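Local coordinates for Myo-inositol-1-phosphate synthase-related protein (Thermotoga maritima MSB8, PDB 3CIN) that is of unknown function but is related to the myo-inositol-1-phosphate synthase family and binds nicotinamide-adenine-dinucleotide and a magnesium ion, at residues V24-V29 and K80-D85; V355-A360 and R384-L389; K364-G367 and K372-P375. All coordinates share one frame; numbering follows the deposited sequence. Where two conformers were deposited one is given.

How the contacts relate
Contact 1 comes first along the chain; contact 3 lies between the two segments of contact 2. Contact 1 joins helix 23-36 to the end of helix 75-82 and the residue after it, beside the dinucleotide. Contact 2 joins the beginning of helix 356-362 to the end of helix 376-386, and contact 3 draws together the loop between those two helices, round a magnesium ion. Contacts 2 and 3 have centres about 13 Å apart and touch through Tyr356 and Asn359. Contact 1 sits about 28 and 29 Å from them, centre to centre. The C-terminal pair thus forms one continuous unit, separate from the N-terminal turn that meets the phosphate of nicotinamide-adenine-dinucleotide.

Contact 1. Residues V24-V29 and K80-D85; sequences VASTFV and KQYWND. With NAD (nicotinamide-adenine-dinucleotide), chain F.
Thr27 OG1 and the indole of Trp83 are brought together by matching first torsions: in each residue the group at the gamma position lies beside the backbone N and anti to the carbonyl carbon (chi1 near -60° in both). Trp83 NE1 then donates to Thr27 OG1 over 2.9 Å, and the hydroxyl oxygen sits at the ring edge, only 7° out of the indole plane, where the N-H naturally points. The bond is moderately straight, with an N-H...O angle of 153°. Thr27 OG1 also bonds back to Tyr23 O one helical turn earlier, so this hydroxyl links the helix to the indole and is gripped by two bonds. The methyl branch makes a looser contact, Thr27 CG2 lying 3.9 Å from Trp83 CZ2.

One residue earlier on each segment, Ser26 OG comes 3.3 Å from Tyr82 CD2, meeting the phenol ring obliquely. Its polar partners are Gly22 O and Gln21 NE2, which leaves the tyrosine side of Ser26 a matter of van der Waals contact. Tyr82 reaches past it, and its OH is hydrogen-bonded to Lys70 NZ.

At the helix start, Val24 N gives an almost linear bond of 2.8 Å to O2N of the dinucleotide, consistent with the glycine-rich turn of a Rossmann-type fold. Ala25, Phe28 and Val29 lie against Ile18 of strand 14-19, Val24 and Phe28 pack on helix 328-348, and Phe313 of a second subunit reaches Thr27. This turn of helix 23-36 thus packs on strand 14-19, helix 75-82 and helix 328-348.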
loop_
_atom_site.group_PDB
_atom_site.type_symbol
_atom_site.label_atom_id
_atom_site.label_comp_id
_atom_site.label_asym_id
_atom_site.label_seq_id
_atom_site.Cartn_x
_atom_site.Cartn_y
_atom_site.Cartn_z
ATOM N N VAL A 24 16.396 -10.036 20.270
ATOM C CA VAL A 24 15.750 -9.061 21.205
ATOM C C VAL A 24 16.649 -8.710 22.354
ATOM O O VAL A 24 16.911 -7.520 22.659
ATOM C CB VAL A 24 14.385 -9.545 21.714
ATOM C CG1 VAL A 24 13.827 -8.655 22.789
ATOM C CG2 VAL A 24 13.377 -9.611 20.520
ATOM N N ALA A 25 17.146 -9.746 23.011
ATOM C CA ALA A 25 18.017 -9.549 24.134
ATOM C C ALA A 25 19.258 -8.736 23.817
ATOM O O ALA A 25 19.721 -7.895 24.628
ATOM C CB ALA A 25 18.409 -10.905 24.742
ATOM N N SER A 26 19.882 -9.036 22.680
ATOM C CA SER A 26 21.084 -8.394 22.310
ATOM C C SER A 26 20.826 -6.931 21.881
ATOM O O SER A 26 21.649 -6.079 22.096
ATOM C CB SER A 26 21.772 -9.195 21.220
ATOM O OG SER A 26 22.170 -10.465 21.698
ATOM N N THR A 27 19.665 -6.649 21.304
ATOM C CA THR A 27 19.326 -5.274 20.943
ATOM C C THR A 27 19.057 -4.466 22.224
ATOM O O THR A 27 19.486 -3.309 22.315
ATOM C CB THR A 27 18.120 -5.261 20.061
ATOM O OG1 THR A 27 18.436 -6.010 18.883
ATOM C CG2 THR A 27 17.746 -3.833 19.663
ATOM N N PHE A 28 18.375 -5.068 23.187
ATOM C CA PHE A 28 18.163 -4.468 24.534
ATOM C C PHE A 28 19.478 -4.093 25.141
ATOM O O PHE A 28 19.670 -2.968 25.603
ATOM C CB PHE A 28 17.424 -5.483 25.418
ATOM C CG PHE A 28 17.292 -5.094 26.853
ATOM C CD1 PHE A 28 16.584 -3.960 27.248
ATOM C CD2 PHE A 28 17.833 -5.909 27.837
ATOM C CE1 PHE A 28 16.404 -3.655 28.586
ATOM C CE2 PHE A 28 17.685 -5.600 29.193
ATOM C CZ PHE A 28 17.028 -4.438 29.581
ATOM N N VAL A 29 20.430 -5.008 25.092
ATOM C CA VAL A 29 21.731 -4.753 25.736
ATOM C C VAL A 29 22.508 -3.677 25.000
ATOM O O VAL A 29 23.089 -2.750 25.607
ATOM C CB VAL A 29 22.558 -6.057 25.944
ATOM C CG1 VAL A 29 24.000 -5.767 26.413
ATOM C CG2 VAL A 29 21.816 -7.015 26.952
ATOM N N LYS A 80 27.834 -8.497 19.851
ATOM C CA LYS A 80 28.483 -8.032 18.620
ATOM C C LYS A 80 28.086 -8.836 17.394
ATOM O O LYS A 80 28.141 -8.317 16.290
ATOM C CB LYS A 80 29.981 -8.062 18.758
ATOM C CG LYS A 80 30.783 -7.405 17.653
ATOM C CD LYS A 80 32.258 -7.762 17.793
ATOM C CE LYS A 80 33.208 -6.652 17.309
ATOM N NZ LYS A 80 32.622 -5.584 16.473
ATOM N N GLN A 81 27.672 -10.084 17.566
ATOM C CA GLN A 81 27.183 -10.846 16.434
ATOM C C GLN A 81 25.927 -10.217 15.885
ATOM O O GLN A 81 25.662 -10.368 14.717
ATOM C CB GLN A 81 26.898 -12.303 16.812
ATOM C CG GLN A 81 28.145 -13.100 17.191
ATOM C CD GLN A 81 27.818 -14.409 17.924
ATOM O OE1 GLN A 81 26.735 -14.983 17.758
ATOM N NE2 GLN A 81 28.765 -14.878 18.753
ATOM N N TYR A 82 25.127 -9.552 16.727
ATOM C CA TYR A 82 23.891 -8.906 16.258
ATOM C C TYR A 82 24.087 -7.427 15.885
ATOM O O TYR A 82 23.478 -6.927 14.914
ATOM C CB TYR A 82 22.775 -9.028 17.323
ATOM C CG TYR A 82 22.379 -10.453 17.558
ATOM C CD1 TYR A 82 21.397 -11.053 16.804
ATOM C CD2 TYR A 82 22.975 -11.208 18.563
ATOM C CE1 TYR A 82 21.044 -12.370 16.992
ATOM C CE2 TYR A 82 22.609 -12.537 18.778
ATOM C CZ TYR A 82 21.628 -13.110 17.977
ATOM O OH TYR A 82 21.207 -14.430 18.132
ATOM N N TRP A 83 24.955 -6.749 16.643
ATOM C CA TRP A 83 25.255 -5.321 16.472
ATOM C C TRP A 83 26.738 -5.105 16.480
ATOM O O TRP A 83 27.382 -5.033 17.534
ATOM C CB TRP A 83 24.596 -4.528 17.603
ATOM C CG TRP A 83 23.153 -4.652 17.564
ATOM C CD1 TRP A 83 22.385 -5.460 18.337
ATOM C CD2 TRP A 83 22.273 -3.976 16.675
ATOM N NE1 TRP A 83 21.075 -5.318 18.002
ATOM C CE2 TRP A 83 20.970 -4.421 16.978
ATOM C CE3 TRP A 83 22.449 -3.024 15.664
ATOM C CZ2 TRP A 83 19.853 -3.953 16.328
ATOM C CZ3 TRP A 83 21.315 -2.553 15.000
ATOM C CH2 TRP A 83 20.035 -3.031 15.343
ATOM N N ASN A 84 27.294 -5.045 15.271
ATOM C CA ASN A 84 28.733 -5.075 15.070
ATOM C C ASN A 84 29.454 -3.867 15.674
ATOM O O ASN A 84 30.667 -3.899 15.857
ATOM C CB ASN A 84 29.007 -5.143 13.572
ATOM C CG ASN A 84 30.455 -5.320 13.258
ATOM O OD1 ASN A 84 31.101 -4.412 12.749
ATOM N ND2 ASN A 84 30.986 -6.483 13.581
ATOM N N ASP A 85 28.696 -2.804 15.955
ATOM C CA ASP A 85 29.264 -1.564 16.515
ATOM C C ASP A 85 29.598 -1.675 18.023
ATOM O O ASP A 85 30.377 -0.885 18.574
ATOM C CB ASP A 85 28.388 -0.333 16.161
ATOM C CG ASP A 85 26.897 -0.491 16.536
ATOM O OD1 ASP A 85 26.337 -1.609 16.493
ATOM O OD2 ASP A 85 26.263 0.546 16.832
HETATM P PA NAD F . 16.000 -15.311 18.764
HETATM O O1A NAD F . 16.933 -14.379 18.038
HETATM O O2A NAD F . 15.977 -16.673 18.141
HETATM O O5B NAD F . 16.595 -15.461 20.208
HETATM C C5B NAD F . 16.118 -16.475 21.090
HETATM C C4B NAD F . 17.279 -16.875 21.984
HETATM O O4B NAD F . 16.792 -17.707 23.024
HETATM C C3B NAD F . 18.393 -17.646 21.285
HETATM O O3B NAD F . 19.670 -17.172 21.677
HETATM C C2B NAD F . 18.189 -19.078 21.762
HETATM O O2B NAD F . 19.345 -19.859 21.627
HETATM C C1B NAD F . 17.702 -18.826 23.172
HETATM N N9A NAD F . 16.958 -19.928 23.788
HETATM C C8A NAD F . 16.033 -20.727 23.123
HETATM N N7A NAD F . 15.460 -21.538 24.077
HETATM C C5A NAD F . 16.042 -21.246 25.286
HETATM C C6A NAD F . 15.916 -21.818 26.555
HETATM N N6A NAD F . 15.018 -22.814 26.833
HETATM N N1A NAD F . 16.639 -21.241 27.581
HETATM C C2A NAD F . 17.509 -20.195 27.326
HETATM N N3A NAD F . 17.706 -19.674 26.065
HETATM C C4A NAD F . 16.969 -20.221 25.076
HETATM O O3 NAD F . 14.555 -14.694 18.872
HETATM P PN NAD F . 14.213 -13.174 19.121
HETATM O O1N NAD F . 13.844 -12.567 17.808
HETATM O O2N NAD F . 15.204 -12.554 20.048
HETATM O O5D NAD F . 12.826 -13.307 19.891
HETATM C C5D NAD F . 12.799 -13.722 21.237
HETATM C C4D NAD F . 11.377 -14.026 21.696
HETATM O O4D NAD F . 10.658 -12.824 21.731
HETATM C C3D NAD F . 10.593 -15.005 20.837
HETATM O O3D NAD F . 9.759 -15.840 21.681
HETATM C C2D NAD F . 9.683 -14.067 20.059
HETATM O O2D NAD F . 8.460 -14.702 19.674
HETATM C C1D NAD F . 9.411 -13.022 21.118
HETATM N N1N NAD F . 8.933 -11.759 20.562
HETATM C C2N NAD F . 9.697 -11.079 19.703
HETATM C C3N NAD F . 9.152 -9.847 19.250
HETATM C C7N NAD F . 10.048 -8.956 18.519
HETATM O O7N NAD F . 11.293 -9.449 18.245
HETATM N N7N NAD F . 9.635 -7.729 18.165
HETATM C C4N NAD F . 7.912 -9.388 19.647
HETATM C C5N NAD F . 7.152 -10.117 20.515
HETATM C C6N NAD F . 7.706 -11.317 20.984
#

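Contact 2. Residues V355-A360 and R384-L389; sequences VYPVNA and RIWAGL
Trp386 is met by three side chains from the first turn of helix 356-362 and the residue before it. Val358 places its CG2 over the face of the six-membered ring, 3.8 Å from the centroid and 14° off the ring normal, a clear CH-pi contact. Pro357 works at the root of the same side chain: its CB lies 3.8 Å from Trp386 CB, and its ring also reaches the five-membered ring at CD1. Val355 CG1 comes within 3.6 Å of Trp386 NE1, its side chain crossing the tryptophan at about a right angle. Because Trp386 CG is anti to the backbone N (chi1 -180°), the indole stands out from its helix and extends across to all three.

The next shell fixes the rotation of the ring. Trp386 NE1 is hydrogen-bonded to Glu351 OE1, which satisfies the indole nitrogen, and Arg349 both makes a cation-pi contact with the ring and bonds through NH2 to Trp386 O. Leu342, Ile345 and Ala346 of helix 328-348 add apolar contacts to the indole, while Val355 and Val358 rest also on Phe217 of strand 214-217.

Backbone geometry sets both helix ends. Val355 occupies the N-cap position, and its O receives Asn359 N at 3.0 Å, opening helix 356-362. At the other end Gly388 turns the chain out of the helix with phi 83°. Leu389 N bonds to Arg384 O at 3.0 Å, and Gly388 N to Ile385 O at 3.1 Å. The result is a tryptophan on the last turn of one helix packed against the first turn of another, with the former closed by a Schellman motif.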
loop_
_atom_site.group_PDB
_atom_site.type_symbol
_atom_site.label_atom_id
_atom_site.label_comp_id
_atom_site.label_asym_id
_atom_site.label_seq_id
_atom_site.Cartn_x
_atom_site.Cartn_y
_atom_site.Cartn_z
ATOM N N VAL A 355 0.325 -7.389 36.936
ATOM C CA VAL A 355 -0.053 -5.968 37.029
ATOM C C VAL A 355 -0.694 -5.522 35.677
ATOM O O VAL A 355 -0.024 -5.079 34.768
ATOM C CB VAL A 355 1.194 -5.107 37.381
ATOM C CG1 VAL A 355 0.839 -3.632 37.539
ATOM C CG2 VAL A 355 1.878 -5.662 38.669
ATOM N N TYR A 356 -2.032 -5.561 35.617
ATOM C CA TYR A 356 -2.731 -5.201 34.373
ATOM C C TYR A 356 -2.430 -3.789 33.840
ATOM O O TYR A 356 -2.286 -3.631 32.661
ATOM C CB TYR A 356 -4.221 -5.374 34.562
ATOM C CG TYR A 356 -5.034 -5.018 33.358
ATOM C CD1 TYR A 356 -4.983 -5.812 32.199
ATOM C CD2 TYR A 356 -5.881 -3.921 33.360
ATOM C CE1 TYR A 356 -5.805 -5.506 31.101
ATOM C CE2 TYR A 356 -6.657 -3.582 32.257
ATOM C CZ TYR A 356 -6.605 -4.379 31.128
ATOM O OH TYR A 356 -7.412 -4.106 30.031
ATOM N N PRO A 357 -2.332 -2.754 34.701
ATOM C CA PRO A 357 -2.050 -1.395 34.179
ATOM C C PRO A 357 -0.773 -1.333 33.355
ATOM O O PRO A 357 -0.743 -0.620 32.353
ATOM C CB PRO A 357 -1.934 -0.554 35.455
ATOM C CG PRO A 357 -2.860 -1.269 36.429
ATOM C CD PRO A 357 -2.640 -2.724 36.156
ATOM N N VAL A 358 0.216 -2.139 33.721
ATOM C CA VAL A 358 1.431 -2.294 32.895
ATOM C C VAL A 358 1.196 -3.180 31.665
ATOM O O VAL A 358 1.506 -2.812 30.533
ATOM C CB VAL A 358 2.589 -2.809 33.738
ATOM C CG1 VAL A 358 3.837 -3.120 32.912
ATOM C CG2 VAL A 358 2.979 -1.753 34.814
ATOM N N ASN A 359 0.650 -4.372 31.881
ATOM C CA ASN A 359 0.435 -5.329 30.810
ATOM C C ASN A 359 -0.405 -4.718 29.704
ATOM O O ASN A 359 -0.127 -4.970 28.539
ATOM C CB ASN A 359 -0.292 -6.585 31.311
ATOM C CG ASN A 359 0.486 -7.307 32.390
ATOM O OD1 ASN A 359 1.743 -7.291 32.393
ATOM N ND2 ASN A 359 -0.258 -8.104 33.176
ATOM N N ALA A 360 -1.451 -4.001 30.066
ATOM C CA ALA A 360 -2.371 -3.488 29.035
ATOM C C ALA A 360 -1.714 -2.620 27.957
ATOM O O ALA A 360 -2.204 -2.560 26.809
ATOM C CB ALA A 360 -3.497 -2.746 29.690
ATOM N N ARG A 384 0.585 5.424 32.690
ATOM C CA ARG A 384 1.256 6.623 33.278
ATOM C C ARG A 384 0.783 6.879 34.718
ATOM O O ARG A 384 1.582 7.123 35.613
ATOM C CB ARG A 384 1.069 7.846 32.427
ATOM C CG ARG A 384 1.713 7.778 31.033
ATOM C CD ARG A 384 1.575 9.109 30.292
ATOM N NE ARG A 384 2.232 10.220 30.986
ATOM C CZ ARG A 384 3.520 10.530 30.868
ATOM N NH1 ARG A 384 4.310 9.876 30.017
ATOM N NH2 ARG A 384 4.011 11.531 31.575
ATOM N N ILE A 385 -0.520 6.801 34.955
ATOM C CA ILE A 385 -1.047 7.063 36.282
ATOM C C ILE A 385 -0.501 6.033 37.263
ATOM O O ILE A 385 -0.132 6.391 38.351
ATOM C CB ILE A 385 -2.580 7.056 36.301
ATOM C CG1 ILE A 385 -3.111 8.274 35.543
ATOM C CG2 ILE A 385 -3.116 7.111 37.765
ATOM C CD1 ILE A 385 -4.572 8.113 35.019
ATOM N N TRP A 386 -0.464 4.766 36.872
ATOM C CA TRP A 386 0.095 3.692 37.732
ATOM C C TRP A 386 1.545 3.995 38.113
ATOM O O TRP A 386 1.976 3.749 39.265
ATOM C CB TRP A 386 0.024 2.340 37.007
ATOM C CG TRP A 386 0.571 1.190 37.839
ATOM C CD1 TRP A 386 -0.122 0.390 38.717
ATOM C CD2 TRP A 386 1.934 0.758 37.892
ATOM N NE1 TRP A 386 0.725 -0.513 39.291
ATOM C CE2 TRP A 386 1.988 -0.327 38.772
ATOM C CE3 TRP A 386 3.107 1.165 37.243
ATOM C CZ2 TRP A 386 3.197 -0.983 39.080
ATOM C CZ3 TRP A 386 4.283 0.519 37.542
ATOM C CH2 TRP A 386 4.323 -0.529 38.452
ATOM N N ALA A 387 2.298 4.537 37.163
ATOM C CA ALA A 387 3.733 4.791 37.322
ATOM C C ALA A 387 4.009 6.019 38.130
ATOM O O ALA A 387 5.167 6.331 38.353
ATOM C CB ALA A 387 4.420 4.933 35.951
ATOM N N GLY A 388 2.975 6.757 38.521
ATOM C CA GLY A 388 3.142 8.029 39.256
ATOM C C GLY A 388 3.429 9.246 38.394
ATOM O O GLY A 388 3.976 10.234 38.866
ATOM N N LEU A 389 3.046 9.210 37.134
ATOM C CA LEU A 389 3.248 10.327 36.236
ATOM C C LEU A 389 1.945 11.015 35.952
ATOM O O LEU A 389 0.890 10.454 36.224
ATOM C CB LEU A 389 3.872 9.844 34.931
ATOM C CG LEU A 389 5.163 9.039 35.074
ATOM C CD1 LEU A 389 5.541 8.416 33.736
ATOM C CD2 LEU A 389 6.319 9.888 35.610
#

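Contact 3. Residues K364-G367 and K372-P375; sequences KNPG and KNIP. With MG (magnesium ion), chain E.
Pro366 and Asn373 meet within the magnesium-binding loop that joins helices 356-362 and 376-386. Pro366 O is a direct ligand of the magnesium ion at 2.4 Å. Two waters, Asn201 OD1, Pro368 O and Glu371 O complete six oxygens round the metal.

Away from the ion, the loop is drawn together by the Asn373 side chain. With chi1 at -79°, CG lies anti to the carbonyl carbon, and the amide is carried back across the loop toward Lys364. Asn373 ND2 donates to Lys364 O over 3.1 Å with an N-H...O angle of 158°. The acceptor lies in the amide plane, but the donor stands 36° above the plane of the lysine carbonyl, so this bond does not use a lone pair in its usual direction. The other half of the amide, Asn373 OD1, comes 3.2 Å from Pro366 CD, and the two side chains cross at about a right angle. OD1 also has a weak bond to Arg376 NH2. The neighbouring ring carbon, Pro366 CG, lies 3.9 Å from Lys372 O, the carbonyl that accepts Tyr356 OH.

Asn201 ties the shells together, since its OD1 binds the metal while its ND2 bonds to Asn365 O. Further along, Lys364, modelled in two conformers, has its NZ hydrogen-bonded to Gly221 O, and its side chain approaches the dinucleotide to about 4 Å between nearest atoms. Backbone carbonyls, an amide and waters thus make up the whole coordination sphere, without a carboxylate; these ligands are all neutral, so the site probably carries a net positive charge and would polarise the bound waters.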
loop_
_atom_site.group_PDB
_atom_site.type_symbol
_atom_site.label_atom_id
_atom_site.label_comp_id
_atom_site.label_asym_id
_atom_site.label_seq_id
_atom_site.Cartn_x
_atom_site.Cartn_y
_atom_site.Cartn_z
ATOM N N LYS A 364 0.689 -7.634 24.096
ATOM C CA LYS A 364 -0.466 -7.871 23.280
ATOM C C LYS A 364 -1.423 -8.915 23.764
ATOM O O LYS A 364 -2.513 -8.945 23.264
ATOM C CB LYS A 364 -0.173 -8.011 21.814
ATOM C CG LYS A 364 0.880 -8.942 21.409
ATOM C CD LYS A 364 0.939 -8.946 19.895
ATOM C CE LYS A 364 1.894 -9.951 19.350
ATOM N NZ LYS A 364 3.276 -9.405 19.271
ATOM N N ASN A 365 -1.073 -9.703 24.789
ATOM C CA ASN A 365 -2.055 -10.506 25.504
ATOM C C ASN A 365 -1.943 -10.174 26.953
ATOM O O ASN A 365 -1.282 -10.905 27.678
ATOM C CB ASN A 365 -1.743 -11.982 25.259
ATOM C CG ASN A 365 -2.708 -12.927 25.912
ATOM O OD1 ASN A 365 -3.749 -12.549 26.460
ATOM N ND2 ASN A 365 -2.322 -14.226 25.905
ATOM N N PRO A 366 -2.505 -9.032 27.387
ATOM C CA PRO A 366 -2.270 -8.597 28.737
ATOM C C PRO A 366 -2.877 -9.478 29.813
ATOM O O PRO A 366 -4.063 -9.746 29.805
ATOM C CB PRO A 366 -2.909 -7.204 28.771
ATOM C CG PRO A 366 -3.982 -7.266 27.758
ATOM C CD PRO A 366 -3.359 -8.076 26.651
ATOM N N GLY A 367 -2.080 -9.867 30.796
ATOM C CA GLY A 367 -2.581 -10.643 31.875
ATOM C C GLY A 367 -3.333 -9.785 32.872
ATOM O O GLY A 367 -3.111 -8.552 32.910
ATOM N N LYS A 372 -8.696 -8.188 29.353
ATOM C CA LYS A 372 -8.563 -8.204 27.914
ATOM C C LYS A 372 -7.900 -6.927 27.389
ATOM O O LYS A 372 -7.649 -5.977 28.149
ATOM C CB LYS A 372 -9.898 -8.409 27.232
ATOM C CG LYS A 372 -10.860 -7.310 27.428
ATOM C CD LYS A 372 -12.096 -7.460 26.535
ATOM C CE LYS A 372 -12.810 -6.154 26.422
ATOM N NZ LYS A 372 -12.802 -5.436 27.739
ATOM N N ASN A 373 -7.583 -6.927 26.099
ATOM C CA ASN A 373 -7.023 -5.750 25.475
ATOM C C ASN A 373 -8.059 -4.591 25.490
ATOM O O ASN A 373 -9.245 -4.813 25.307
ATOM C CB ASN A 373 -6.642 -6.040 24.050
ATOM C CG ASN A 373 -5.338 -6.767 23.932
ATOM O OD1 ASN A 373 -4.249 -6.195 24.161
ATOM N ND2 ASN A 373 -5.426 -7.986 23.567
ATOM N N ILE A 374 -7.533 -3.374 25.638
ATOM C CA ILE A 374 -8.282 -2.107 25.519
ATOM C C ILE A 374 -7.521 -1.247 24.485
ATOM O O ILE A 374 -6.366 -1.529 24.200
ATOM C CB ILE A 374 -8.425 -1.372 26.862
ATOM C CG1 ILE A 374 -7.062 -1.135 27.527
ATOM C CG2 ILE A 374 -9.348 -2.179 27.783
ATOM C CD1 ILE A 374 -7.133 -0.248 28.742
ATOM N N PRO A 375 -8.170 -0.193 23.933
ATOM C CA PRO A 375 -7.392 0.729 23.113
ATOM C C PRO A 375 -6.110 1.192 23.806
ATOM O O PRO A 375 -6.127 1.576 24.946
ATOM C CB PRO A 375 -8.346 1.892 22.896
ATOM C CG PRO A 375 -9.648 1.198 22.843
ATOM C CD PRO A 375 -9.568 0.231 23.983
HETATM MG MG MG E . -5.723 -11.400 29.588
HETATM O O HOH W 1 -5.407 -10.969 27.263
HETATM O O HOH W 2 -7.190 -12.963 28.683
#